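Succinate-semialdehyde dehydrogenase (Streptococcus pyogenes MGAS1882, PDB 4OGD) probably catalyses the oxidation of succinic semialdehyde to succinate with NADP+ as the cofactor, on an aldehyde dehydrogenase fold. Local coordinates at residues A26-R31 with S180-F185; K38-D43 with K119-V124; E47-L52 with K98-L103; I138-A143 with R436-L441. All coordinates share one frame; numbering follows the deposited sequence.

All four contacts lie in the aldehyde dehydrogenase fold. Contacts 1 and 2 share helix 22-41, their centres about 17 Å apart: its first half meets edge strand 181-183 of the Rossmann-type sheet, its C-terminal turn the end of strand 113-120. Helix 45-61 follows and packs on helix 78-103 in contact 3, about 13 Å between centres from contact 2. Along the chain, contact 3 is enclosed by contact 2, and contact 2 by contact 1. Contact 4, about 13 Å between centres from contact 3, joins helix 136-148 to late loop 436-441; it follows contacts 2 and 3 and alternates with contact 1. Contacts 2 and 4 both touch the second subunit, so the dimer interface borders this packing.

Contact 1 (A26-R31 with S180-F185); sequences ADVLER and SITNLF
Val28 pushes its CG1 methyl against the methyl of Thr182, the two side chains meeting tip to tip with Val28 CG1 3.6 Å from Thr182 CG2. That methyl of Val28 lies anti to the backbone N (chi1 168°), which carries it off helix 22-41 toward the strand, and it also touches Leu184, Val28 CG1 to Leu184 CD2 at 4.0 Å. One valine branch therefore bridges alternate residues, Thr182 and Leu184. A turn further along the helix, Arg31 and Thr182 approach each other from opposite directions, and Arg31 NH2 gives a hydrogen bond to Thr182 OG1, 2.9 Å long. The bond is bent, with an angle of 134° at the hydrogen, and OG1 sits 20° out of the guanidinium plane. A bend at chi3 turns the otherwise extended arginine chain to this hydroxyl. Thr182 thus offers its methyl to the valine and its oxygen to the arginine. Helix 161-173 packs against Ile181 and Asn183, while Val153 of strand 152-155 touches both Val28 and Leu184. This is a helix lying against edge strand 181-183, which runs parallel to its neighbour 152-155 in the mostly parallel Rossmann-type sheet, as in the cofactor-binding domain of aldehyde dehydrogenases.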
loop_
_atom_site.group_PDB
_atom_site.type_symbol
_atom_site.label_atom_id
_atom_site.label_comp_id
_atom_site.label_asym_id
_atom_site.label_seq_id
_atom_site.Cartn_x
_atom_site.Cartn_y
_atom_site.Cartn_z
ATOM N N ALA A 26 -25.019 -0.513 -9.569
ATOM C CA ALA A 26 -24.892 0.940 -9.571
ATOM C C ALA A 26 -25.610 1.541 -8.366
ATOM O O ALA A 26 -25.080 2.429 -7.691
ATOM C CB ALA A 26 -25.432 1.536 -10.874
ATOM N N ASP A 27 -26.815 1.051 -8.094
ATOM C CA ASP A 27 -27.585 1.544 -6.957
ATOM C C ASP A 27 -26.844 1.334 -5.631
ATOM O O ASP A 27 -26.814 2.229 -4.780
ATOM C CB ASP A 27 -28.979 0.912 -6.925
ATOM C CG ASP A 27 -29.841 1.343 -8.102
ATOM O OD1 ASP A 27 -29.478 2.321 -8.787
ATOM O OD2 ASP A 27 -30.890 0.707 -8.333
ATOM N N VAL A 28 -26.237 0.163 -5.474
ATOM C CA VAL A 28 -25.442 -0.142 -4.284
ATOM C C VAL A 28 -24.233 0.781 -4.138
ATOM O O VAL A 28 -23.956 1.272 -3.041
ATOM C CB VAL A 28 -25.007 -1.633 -4.263
ATOM C CG1 VAL A 28 -23.947 -1.874 -3.197
ATOM C CG2 VAL A 28 -26.210 -2.520 -4.006
ATOM N N LEU A 29 -23.519 1.036 -5.231
ATOM C CA LEU A 29 -22.368 1.934 -5.146
ATOM C C LEU A 29 -22.779 3.354 -4.786
ATOM O O LEU A 29 -22.107 4.018 -3.993
ATOM C CB LEU A 29 -21.548 1.920 -6.439
ATOM C CG LEU A 29 -20.864 0.590 -6.771
ATOM C CD1 LEU A 29 -20.057 0.729 -8.054
ATOM C CD2 LEU A 29 -19.964 0.127 -5.628
ATOM N N GLU A 30 -23.887 3.825 -5.355
ATOM C CA GLU A 30 -24.353 5.168 -5.028
ATOM C C GLU A 30 -24.747 5.266 -3.559
ATOM O O GLU A 30 -24.387 6.225 -2.877
ATOM C CB GLU A 30 -25.510 5.596 -5.935
ATOM C CG GLU A 30 -25.968 7.041 -5.705
ATOM C CD GLU A 30 -24.929 8.095 -6.091
ATOM O OE1 GLU A 30 -23.811 7.758 -6.566
ATOM O OE2 GLU A 30 -25.240 9.292 -5.922
ATOM N N ARG A 31 -25.467 4.261 -3.068
ATOM C CA ARG A 31 -25.882 4.247 -1.667
ATOM C C ARG A 31 -24.662 4.262 -0.759
ATOM O O ARG A 31 -24.634 4.960 0.250
ATOM C CB ARG A 31 -26.737 3.014 -1.359
ATOM C CG ARG A 31 -27.184 2.931 0.098
ATOM C CD ARG A 31 -28.041 1.697 0.343
ATOM N NE ARG A 31 -27.288 0.454 0.182
ATOM C CZ ARG A 31 -27.827 -0.759 0.252
ATOM N NH1 ARG A 31 -29.132 -0.896 0.469
ATOM N NH2 ARG A 31 -27.075 -1.846 0.094
ATOM N N SER A 180 -23.569 0.003 4.915
ATOM C CA SER A 180 -22.363 -0.192 5.731
ATOM C C SER A 180 -21.521 -1.347 5.168
ATOM O O SER A 180 -20.294 -1.244 5.034
ATOM C CB SER A 180 -22.721 -0.440 7.202
ATOM O OG SER A 180 -23.297 0.724 7.786
ATOM N N ILE A 181 -22.190 -2.442 4.842
ATOM C CA ILE A 181 -21.595 -3.470 3.999
ATOM C C ILE A 181 -22.681 -4.063 3.110
ATOM O O ILE A 181 -23.818 -4.262 3.549
ATOM C CB ILE A 181 -20.843 -4.564 4.822
ATOM C CG1 ILE A 181 -20.035 -5.474 3.885
ATOM C CG2 ILE A 181 -21.803 -5.372 5.697
ATOM C CD1 ILE A 181 -19.047 -6.374 4.611
ATOM N N THR A 182 -22.350 -4.308 1.848
ATOM C CA THR A 182 -23.305 -4.920 0.934
ATOM C C THR A 182 -22.633 -6.056 0.189
ATOM O O THR A 182 -21.564 -5.881 -0.411
ATOM C CB THR A 182 -23.846 -3.908 -0.080
ATOM O OG1 THR A 182 -24.366 -2.765 0.610
ATOM C CG2 THR A 182 -24.952 -4.536 -0.931
ATOM N N ASN A 183 -23.249 -7.229 0.236
ATOM C CA ASN A 183 -22.739 -8.356 -0.520
ATOM C C ASN A 183 -23.057 -8.191 -2.010
ATOM O O ASN A 183 -24.157 -7.771 -2.376
ATOM C CB ASN A 183 -23.338 -9.664 -0.004
ATOM C CG ASN A 183 -22.884 -10.843 -0.814
ATOM O OD1 ASN A 183 -21.685 -11.041 -1.003
ATOM N ND2 ASN A 183 -23.834 -11.604 -1.355
ATOM N N LEU A 184 -22.095 -8.524 -2.866
ATOM C CA LEU A 184 -22.295 -8.424 -4.311
ATOM C C LEU A 184 -22.194 -9.787 -4.993
ATOM O O LEU A 184 -21.095 -10.329 -5.150
ATOM C CB LEU A 184 -21.253 -7.488 -4.931
ATOM C CG LEU A 184 -20.957 -6.148 -4.267
ATOM C CD1 LEU A 184 -19.859 -5.432 -5.046
ATOM C CD2 LEU A 184 -22.206 -5.279 -4.189
ATOM N N PHE A 185 -23.331 -10.352 -5.395
ATOM C CA PHE A 185 -23.307 -11.577 -6.182
ATOM C C PHE A 185 -23.041 -11.178 -7.630
ATOM O O PHE A 185 -23.962 -11.102 -8.445
ATOM C CB PHE A 185 -24.637 -12.338 -6.066
ATOM C CG PHE A 185 -24.828 -13.061 -4.748
ATOM C CD1 PHE A 185 -23.788 -13.784 -4.174
ATOM C CD2 PHE A 185 -26.049 -13.023 -4.090
ATOM C CE1 PHE A 185 -23.959 -14.446 -2.974
ATOM C CE2 PHE A 185 -26.232 -13.692 -2.884
ATOM C CZ PHE A 185 -25.185 -14.404 -2.326
#

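Contact 2 (K38-D43 with K119-V124)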
loop_
_atom_site.group_PDB
_atom_site.type_symbol
_atom_site.label_atom_id
_atom_site.label_comp_id
_atom_site.label_asym_id
_atom_site.label_seq_id
_atom_site.Cartn_x
_atom_site.Cartn_y
_atom_site.Cartn_z
ATOM N N LYS A 38 -22.218 11.074 4.147
ATOM C CA LYS A 38 -22.962 11.324 5.378
ATOM C C LYS A 38 -22.077 11.206 6.618
ATOM O O LYS A 38 -22.132 12.041 7.521
ATOM C CB LYS A 38 -24.168 10.375 5.480
ATOM C CG LYS A 38 -24.888 10.415 6.829
ATOM C CD LYS A 38 -26.117 9.527 6.814
ATOM C CE LYS A 38 -26.791 9.495 8.177
ATOM N NZ LYS A 38 -28.079 8.758 8.084
ATOM N N TRP A 39 -21.252 10.167 6.657
ATOM C CA TRP A 39 -20.389 9.940 7.802
ATOM C C TRP A 39 -19.241 10.950 7.868
ATOM O O TRP A 39 -18.669 11.175 8.933
ATOM C CB TRP A 39 -19.851 8.511 7.774
ATOM C CG TRP A 39 -20.858 7.464 8.170
ATOM C CD1 TRP A 39 -22.045 7.655 8.837
ATOM C CD2 TRP A 39 -20.759 6.056 7.922
ATOM N NE1 TRP A 39 -22.677 6.439 9.023
ATOM C CE2 TRP A 39 -21.910 5.447 8.470
ATOM C CE3 TRP A 39 -19.805 5.249 7.292
ATOM C CZ2 TRP A 39 -22.131 4.066 8.404
ATOM C CZ3 TRP A 39 -20.024 3.882 7.227
ATOM C CH2 TRP A 39 -21.176 3.302 7.783
ATOM N N ARG A 40 -18.905 11.556 6.730
ATOM C CA ARG A 40 -17.931 12.652 6.716
ATOM C C ARG A 40 -18.546 13.964 7.202
ATOM O O ARG A 40 -17.891 14.748 7.893
ATOM C CB ARG A 40 -17.346 12.853 5.317
ATOM C CG ARG A 40 -16.176 11.952 4.990
ATOM C CD ARG A 40 -15.015 12.149 5.959
ATOM N NE ARG A 40 -14.359 13.442 5.797
ATOM C CZ ARG A 40 -13.246 13.631 5.095
ATOM N NH1 ARG A 40 -12.657 12.608 4.492
ATOM N NH2 ARG A 40 -12.718 14.845 5.007
ATOM N N LYS A 41 -19.805 14.190 6.834
ATOM C CA LYS A 41 -20.506 15.436 7.141
ATOM C C LYS A 41 -21.059 15.486 8.563
ATOM O O LYS A 41 -21.087 16.551 9.188
ATOM C CB LYS A 41 -21.660 15.642 6.159
ATOM C CG LYS A 41 -22.412 16.948 6.369
ATOM C CD LYS A 41 -23.592 17.082 5.422
ATOM C CE LYS A 41 -24.236 18.451 5.562
ATOM N NZ LYS A 41 -25.317 18.667 4.563
ATOM N N GLU A 42 -21.529 14.340 9.053
ATOM C CA GLU A 42 -22.116 14.236 10.387
ATOM C C GLU A 42 -21.333 13.219 11.211
ATOM O O GLU A 42 -20.887 12.204 10.675
ATOM C CB GLU A 42 -23.573 13.782 10.285
ATOM C CG GLU A 42 -24.413 14.574 9.284
ATOM C CD GLU A 42 -25.785 13.963 9.043
ATOM O OE1 GLU A 42 -26.065 12.879 9.594
ATOM O OE2 GLU A 42 -26.585 14.569 8.294
ATOM N N ASP A 43 -21.178 13.489 12.507
ATOM C CA ASP A 43 -20.460 12.588 13.410
ATOM C C ASP A 43 -21.354 11.437 13.864
ATOM O O ASP A 43 -22.258 11.621 14.676
ATOM C CB ASP A 43 -19.941 13.359 14.625
ATOM C CG ASP A 43 -19.069 12.511 15.537
ATOM O OD1 ASP A 43 -18.911 11.297 15.290
ATOM O OD2 ASP A 43 -18.542 13.069 16.522
ATOM N N LYS A 119 -6.737 11.111 10.880
ATOM C CA LYS A 119 -6.973 9.835 10.220
ATOM C C LYS A 119 -8.417 9.821 9.776
ATOM O O LYS A 119 -9.331 9.711 10.592
ATOM C CB LYS A 119 -6.660 8.667 11.152
ATOM C CG LYS A 119 -5.177 8.520 11.436
ATOM C CD LYS A 119 -4.903 7.528 12.560
ATOM C CE LYS A 119 -3.406 7.388 12.782
ATOM N NZ LYS A 119 -3.078 6.550 13.979
ATOM N N GLN A 120 -8.625 9.964 8.473
ATOM C CA GLN A 120 -9.965 10.189 7.957
ATOM C C GLN A 120 -10.405 9.093 7.006
ATOM O O GLN A 120 -9.571 8.411 6.395
ATOM C CB GLN A 120 -10.020 11.551 7.252
ATOM C CG GLN A 120 -9.724 12.718 8.191
ATOM C CD GLN A 120 -9.879 14.053 7.516
ATOM O OE1 GLN A 120 -9.274 14.302 6.478
ATOM N NE2 GLN A 120 -10.714 14.916 8.088
ATOM N N SER A 121 -11.716 8.912 6.884
ATOM C CA SER A 121 -12.248 7.990 5.888
ATOM C C SER A 121 -11.936 8.494 4.488
ATOM O O SER A 121 -11.663 9.683 4.284
ATOM C CB SER A 121 -13.759 7.838 6.046
ATOM O OG SER A 121 -14.397 9.091 5.834
ATOM N N THR A 122 -11.983 7.581 3.525
ATOM C CA THR A 122 -11.703 7.917 2.138
ATOM C C THR A 122 -12.844 7.621 1.177
ATOM O O THR A 122 -13.004 8.325 0.183
ATOM C CB THR A 122 -10.420 7.227 1.647
ATOM O OG1 THR A 122 -10.478 5.824 1.944
ATOM C CG2 THR A 122 -9.214 7.824 2.348
ATOM N N GLY A 123 -13.645 6.598 1.462
ATOM C CA GLY A 123 -14.717 6.238 0.549
ATOM C C GLY A 123 -15.159 4.792 0.620
ATOM O O GLY A 123 -15.072 4.166 1.672
ATOM N N VAL A 124 -15.637 4.262 -0.504
ATOM C CA VAL A 124 -16.144 2.888 -0.553
ATOM C C VAL A 124 -14.988 1.922 -0.804
ATOM O O VAL A 124 -14.164 2.138 -1.698
ATOM C CB VAL A 124 -17.215 2.717 -1.648
ATOM C CG1 VAL A 124 -17.792 1.296 -1.628
ATOM C CG2 VAL A 124 -18.319 3.753 -1.462
HETATM O O HOH W 1 -10.144 14.602 4.143
#
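The C-terminal turn of helix 22-41 meets the chain where it leaves strand 113-120, part of a small antiparallel sheet, and heads for strand 124-128 of the Rossmann-type sheet. Arg40 carries the contact. Its chain, folded at chi2 (-59°) and chi3 (-69°), curls over Ser121, so that Arg40 CD lies 3.1 Å from Ser121 OG, and its guanidinium ends beside Gln120. Arg40 NH1 gives a weak hydrogen bond to Ser121 O, at 3.1 Å, near the guanidinium plane. The side chain of Gln120 crosses the arginine at about a right angle and brings Gln120 NE2 over one guanidinium face, the planes 38° apart; Gln120 NE2 is 3.7 Å from Arg40 NH2. A water accepts from Arg40 NH2 at 2.7 Å and lies unusually close to Gln120 OE1, so the detail of that second link is doubtful. The amide has other partners as well, OE1 bonding to His450 and NE2 to the carbonyl of Ala405 of the second subunit. That Ala405 also packs on Arg40. The arrangement belongs to the junction between the small antiparallel sheet and the Rossmann-type sheet, at the subunit interface of the aldehyde dehydrogenase dimer.

Contact 3 (E47-L52 with K98-L103)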
loop_
_atom_site.group_PDB
_atom_site.type_symbol
_atom_site.label_atom_id
_atom_site.label_comp_id
_atom_site.label_asym_id
_atom_site.label_seq_id
_atom_site.Cartn_x
_atom_site.Cartn_y
_atom_site.Cartn_z
ATOM N N GLU A 47 -22.415 5.837 17.165
ATOM C CA GLU A 47 -23.390 4.895 16.637
ATOM C C GLU A 47 -22.698 3.688 16.012
ATOM O O GLU A 47 -23.093 2.547 16.250
ATOM C CB GLU A 47 -24.282 5.563 15.596
ATOM C CG GLU A 47 -25.256 6.570 16.161
ATOM C CD GLU A 47 -26.037 7.270 15.073
ATOM O OE1 GLU A 47 -25.575 7.275 13.910
ATOM O OE2 GLU A 47 -27.118 7.809 15.373
ATOM N N ARG A 48 -21.668 3.934 15.211
ATOM C CA ARG A 48 -20.973 2.817 14.576
ATOM C C ARG A 48 -20.273 1.943 15.613
ATOM O O ARG A 48 -20.254 0.722 15.479
ATOM C CB ARG A 48 -20.000 3.288 13.484
ATOM C CG ARG A 48 -20.701 3.940 12.305
ATOM C CD ARG A 48 -19.786 4.092 11.076
ATOM N NE ARG A 48 -18.531 4.761 11.391
ATOM C CZ ARG A 48 -18.383 6.083 11.421
ATOM N NH1 ARG A 48 -19.420 6.880 11.160
ATOM N NH2 ARG A 48 -17.203 6.608 11.726
ATOM N N LYS A 49 -19.716 2.553 16.656
ATOM C CA LYS A 49 -19.096 1.764 17.720
ATOM C C LYS A 49 -20.123 0.846 18.371
ATOM O O LYS A 49 -19.865 -0.338 18.582
ATOM C CB LYS A 49 -18.448 2.665 18.778
ATOM C CG LYS A 49 -17.144 3.302 18.304
ATOM C CD LYS A 49 -16.770 4.513 19.139
ATOM C CE LYS A 49 -16.587 4.162 20.601
ATOM N NZ LYS A 49 -16.109 5.345 21.387
ATOM N N ALA A 50 -21.289 1.398 18.686
ATOM C CA ALA A 50 -22.345 0.613 19.316
ATOM C C ALA A 50 -22.849 -0.478 18.380
ATOM O O ALA A 50 -23.132 -1.597 18.812
ATOM C CB ALA A 50 -23.496 1.516 19.739
ATOM N N GLN A 51 -22.990 -0.144 17.104
ATOM C CA GLN A 51 -23.459 -1.113 16.120
ATOM C C GLN A 51 -22.471 -2.264 15.942
ATOM O O GLN A 51 -22.876 -3.413 15.795
ATOM C CB GLN A 51 -23.745 -0.412 14.787
ATOM C CG GLN A 51 -24.995 0.473 14.832
ATOM C CD GLN A 51 -24.955 1.597 13.825
ATOM O OE1 GLN A 51 -24.096 1.624 12.948
ATOM N NE2 GLN A 51 -25.885 2.546 13.949
ATOM N N LEU A 52 -21.177 -1.961 15.966
ATOM C CA LEU A 52 -20.162 -3.011 15.860
ATOM C C LEU A 52 -20.140 -3.924 17.093
ATOM O O LEU A 52 -19.990 -5.137 16.979
ATOM C CB LEU A 52 -18.775 -2.408 15.585
ATOM C CG LEU A 52 -17.670 -3.394 15.212
ATOM C CD1 LEU A 52 -18.065 -4.249 14.008
ATOM C CD2 LEU A 52 -16.368 -2.641 14.940
ATOM N N LYS A 98 -11.243 0.095 20.516
ATOM C CA LYS A 98 -10.032 0.838 20.197
ATOM C C LYS A 98 -10.295 2.065 19.334
ATOM O O LYS A 98 -9.373 2.823 19.051
ATOM C CB LYS A 98 -9.031 -0.065 19.476
ATOM C CG LYS A 98 -8.394 -1.143 20.338
ATOM C CD LYS A 98 -7.415 -0.540 21.331
ATOM C CE LYS A 98 -6.849 -1.612 22.247
ATOM N NZ LYS A 98 -5.861 -1.055 23.219
ATOM N N ALA A 99 -11.550 2.259 18.931
ATOM C CA ALA A 99 -11.904 3.308 17.979
ATOM C C ALA A 99 -11.335 4.683 18.332
ATOM O O ALA A 99 -10.656 5.307 17.514
ATOM C CB ALA A 99 -13.413 3.378 17.809
ATOM N N ASP A 100 -11.601 5.159 19.547
ATOM C CA ASP A 100 -11.163 6.503 19.925
ATOM C C ASP A 100 -9.643 6.655 19.876
ATOM O O ASP A 100 -9.127 7.648 19.357
ATOM C CB ASP A 100 -11.686 6.886 21.313
ATOM C CG ASP A 100 -13.196 6.978 21.366
ATOM O OD1 ASP A 100 -13.827 7.185 20.310
ATOM O OD2 ASP A 100 -13.754 6.843 22.478
ATOM N N GLU A 101 -8.933 5.668 20.411
ATOM C CA GLU A 101 -7.476 5.689 20.414
ATOM C C GLU A 101 -6.910 5.648 18.991
ATOM O O GLU A 101 -5.956 6.358 18.657
ATOM C CB GLU A 101 -6.930 4.501 21.214
ATOM C CG GLU A 101 -5.407 4.393 21.147
ATOM C CD GLU A 101 -4.873 3.128 21.791
ATOM O OE1 GLU A 101 -5.564 2.563 22.662
ATOM O OE2 GLU A 101 -3.764 2.696 21.415
ATOM N N PHE A 102 -7.503 4.805 18.156
ATOM C CA PHE A 102 -6.992 4.603 16.801
ATOM C C PHE A 102 -7.313 5.773 15.872
ATOM O O PHE A 102 -6.650 5.953 14.850
ATOM C CB PHE A 102 -7.535 3.304 16.206
ATOM C CG PHE A 102 -6.912 2.053 16.776
ATOM C CD1 PHE A 102 -5.936 2.117 17.773
ATOM C CD2 PHE A 102 -7.298 0.810 16.297
ATOM C CE1 PHE A 102 -5.369 0.959 18.283
ATOM C CE2 PHE A 102 -6.730 -0.355 16.795
ATOM C CZ PHE A 102 -5.763 -0.278 17.792
ATOM N N LEU A 103 -8.334 6.556 16.219
ATOM C CA LEU A 103 -8.758 7.693 15.392
ATOM C C LEU A 103 -8.213 9.037 15.871
ATOM O O LEU A 103 -8.423 10.064 15.221
ATOM C CB LEU A 103 -10.284 7.757 15.345
ATOM C CG LEU A 103 -10.966 6.745 14.432
ATOM C CD1 LEU A 103 -12.461 6.691 14.695
ATOM C CD2 LEU A 103 -10.690 7.125 12.982
HETATM O O HOH W 2 -13.255 3.777 21.514
#
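Lys49 of helix 45-61 lays its aliphatic chain against Ala99 of helix 78-103, a helix-helix packing within the N-terminal part of the aldehyde dehydrogenase fold. This is the close side of the contact: the methyl Ala99 CB lies 3.8 Å from Lys49 CG and as near to Lys49 CD, and Ala99 is buried. Ile147 of helix 136-148 also packs on Ala99, and one turn on from Lys49, Leu52 packs against Ala92 and Tyr95 of helix 78-103. The outer side is polar and looser. There the lysine bends at chi3 (60°), bringing its ammonium group to Asp100, an exposed residue whose side chain crosses it at about a right angle. The result is a salt bridge in which Lys49 NZ faces both carboxylate oxygens almost equally, 3.0 Å from OD2 and 3.1 Å from OD1 of Asp100, although as hydrogen bonds both are weak. Glu46, just ahead of the segment, forms a second salt bridge to the same ammonium group, so two carboxylates share it and probably help to keep it charged. A water adds a further link between the helices: it receives a weak bond from Lys49 NZ at 3.3 Å and a shorter one, 2.9 Å, from the backbone Asp100 N.

Contact 4 (I138-A143 with R436-L441)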
loop_
_atom_site.group_PDB
_atom_site.type_symbol
_atom_site.label_atom_id
_atom_site.label_comp_id
_atom_site.label_asym_id
_atom_site.label_seq_id
_atom_site.Cartn_x
_atom_site.Cartn_y
_atom_site.Cartn_z
ATOM N N ILE A 138 -13.839 -11.646 6.323
ATOM C CA ILE A 138 -14.640 -10.425 6.195
ATOM C C ILE A 138 -14.415 -9.517 7.396
ATOM O O ILE A 138 -14.160 -8.319 7.248
ATOM C CB ILE A 138 -16.155 -10.699 6.093
ATOM C CG1 ILE A 138 -16.477 -11.620 4.914
ATOM C CG2 ILE A 138 -16.907 -9.384 5.925
ATOM C CD1 ILE A 138 -17.947 -12.072 4.902
ATOM N N MET A 139 -14.505 -10.085 8.591
ATOM C CA MET A 139 -14.468 -9.274 9.803
ATOM C C MET A 139 -13.145 -8.521 9.936
ATOM O O MET A 139 -13.119 -7.382 10.418
ATOM C CB MET A 139 -14.741 -10.130 11.051
ATOM C CG MET A 139 -14.962 -9.289 12.318
ATOM S SD MET A 139 -16.436 -8.261 12.200
ATOM C CE MET A 139 -17.646 -9.462 12.743
ATOM N N ARG A 140 -12.058 -9.137 9.476
ATOM C CA ARG A 140 -10.736 -8.509 9.555
ATOM C C ARG A 140 -10.708 -7.157 8.867
ATOM O O ARG A 140 -9.971 -6.266 9.284
ATOM C CB ARG A 140 -9.643 -9.409 8.958
ATOM C CG ARG A 140 -9.250 -10.575 9.857
ATOM C CD ARG A 140 -7.829 -11.098 9.621
ATOM N NE ARG A 140 -7.401 -11.079 8.229
ATOM C CZ ARG A 140 -6.566 -11.966 7.683
ATOM N NH1 ARG A 140 -6.075 -12.970 8.400
ATOM N NH2 ARG A 140 -6.242 -11.859 6.405
ATOM N N VAL A 141 -11.499 -7.008 7.809
ATOM C CA VAL A 141 -11.520 -5.745 7.078
ATOM C C VAL A 141 -12.780 -4.925 7.307
ATOM O O VAL A 141 -12.715 -3.696 7.281
ATOM C CB VAL A 141 -11.265 -5.933 5.562
ATOM C CG1 VAL A 141 -9.869 -6.457 5.344
ATOM C CG2 VAL A 141 -12.279 -6.874 4.944
ATOM N N PHE A 142 -13.921 -5.578 7.549
ATOM C CA PHE A 142 -15.129 -4.814 7.834
ATOM C C PHE A 142 -15.004 -4.009 9.132
ATOM O O PHE A 142 -15.359 -2.827 9.163
ATOM C CB PHE A 142 -16.369 -5.714 7.891
ATOM C CG PHE A 142 -17.583 -5.005 8.409
ATOM C CD1 PHE A 142 -18.217 -4.044 7.633
ATOM C CD2 PHE A 142 -18.067 -5.268 9.683
ATOM C CE1 PHE A 142 -19.332 -3.361 8.115
ATOM C CE2 PHE A 142 -19.175 -4.580 10.172
ATOM C CZ PHE A 142 -19.803 -3.640 9.389
ATOM N N ALA A 143 -14.525 -4.644 10.202
ATOM C CA ALA A 143 -14.483 -3.968 11.504
ATOM C C ALA A 143 -13.710 -2.639 11.470
ATOM O O ALA A 143 -14.257 -1.602 11.859
ATOM C CB ALA A 143 -13.956 -4.898 12.612
ATOM N N ARG A 436 -0.960 -5.229 6.083
ATOM C CA ARG A 436 -1.224 -5.997 7.290
ATOM C C ARG A 436 -2.677 -5.815 7.679
ATOM O O ARG A 436 -3.253 -4.744 7.467
ATOM C CB ARG A 436 -0.315 -5.541 8.442
ATOM C CG ARG A 436 1.176 -5.775 8.211
ATOM C CD ARG A 436 1.480 -7.269 8.305
ATOM N NE ARG A 436 2.892 -7.635 8.134
ATOM C CZ ARG A 436 3.477 -7.917 6.971
ATOM N NH1 ARG A 436 2.805 -7.829 5.827
ATOM N NH2 ARG A 436 4.749 -8.293 6.951
ATOM N N GLU A 437 -3.272 -6.870 8.221
ATOM C CA GLU A 437 -4.618 -6.797 8.782
ATOM C C GLU A 437 -4.578 -7.112 10.274
ATOM O O GLU A 437 -3.644 -7.758 10.749
ATOM C CB GLU A 437 -5.583 -7.718 8.016
ATOM C CG GLU A 437 -5.878 -7.174 6.614
ATOM C CD GLU A 437 -6.801 -8.037 5.773
ATOM O OE1 GLU A 437 -7.324 -9.072 6.259
ATOM O OE2 GLU A 437 -7.018 -7.660 4.600
ATOM N N LEU A 438 -5.592 -6.642 11.001
ATOM C CA LEU A 438 -5.629 -6.727 12.468
ATOM C C LEU A 438 -4.552 -5.858 13.135
ATOM O O LEU A 438 -3.683 -5.295 12.453
ATOM C CB LEU A 438 -5.607 -8.186 12.970
ATOM C CG LEU A 438 -6.785 -9.049 12.486
ATOM C CD1 LEU A 438 -6.642 -10.487 12.972
ATOM C CD2 LEU A 438 -8.131 -8.462 12.934
ATOM N N SER A 439 -4.631 -5.744 14.464
ATOM C CA SER A 439 -3.850 -4.769 15.248
ATOM C C SER A 439 -4.114 -3.339 14.782
ATOM O O SER A 439 -5.036 -3.090 13.999
ATOM C CB SER A 439 -2.341 -5.087 15.239
ATOM O OG SER A 439 -1.692 -4.588 14.074
ATOM N N GLU A 440 -3.320 -2.383 15.254
ATOM C CA GLU A 440 -3.499 -1.019 14.778
ATOM C C GLU A 440 -2.958 -0.876 13.358
ATOM O O GLU A 440 -3.384 0.010 12.624
ATOM C CB GLU A 440 -2.853 0.012 15.709
ATOM C CG GLU A 440 -3.302 1.449 15.377
ATOM C CD GLU A 440 -2.803 2.482 16.372
ATOM O OE1 GLU A 440 -2.039 2.115 17.289
ATOM O OE2 GLU A 440 -3.186 3.667 16.230
ATOM N N LEU A 441 -2.025 -1.745 12.973
ATOM C CA LEU A 441 -1.503 -1.707 11.606
ATOM C C LEU A 441 -2.623 -1.952 10.600
ATOM O O LEU A 441 -2.632 -1.383 9.510
ATOM C CB LEU A 441 -0.382 -2.730 11.408
ATOM C CG LEU A 441 0.894 -2.516 12.223
ATOM C CD1 LEU A 441 1.972 -3.536 11.847
ATOM C CD2 LEU A 441 1.427 -1.091 12.051
HETATM O O HOH W 3 -7.413 -5.161 9.326
#
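A buried salt bridge anchors loop 436-441, which follows strand 433-434, to helix 136-148 in the interior of the aldehyde dehydrogenase fold. Arg140 grips Glu437 side-on, with two nitrogens on one oxygen: Arg140 NE lies 2.8 Å and NH2 3.0 Å from Glu437 OE1. A bend of the arginine chain at chi3 (-36°) turns this edge to the carboxylate. The two groups stand nearly perpendicular, their planes 77° apart, and OE1 lies close to the guanidinium plane. NE meets OE1 nearly along its C-O axis, whereas NH2 comes from above the carboxylate plane. Val141 CG1 packs close against the other oxygen, 3.2 Å from Glu437 OE2. Leu438 crosses the arginine's methylenes at about a right angle, Leu438 CD1 3.6 Å from Arg140 CD. Tyr136 is hydrogen-bonded to Arg140 NH1, and Phe426 makes a cation-pi contact with the guanidinium. The backbones are joined by a water, which donates to Arg140 O at 2.8 Å and accepts from Leu438 N at 2.9 Å.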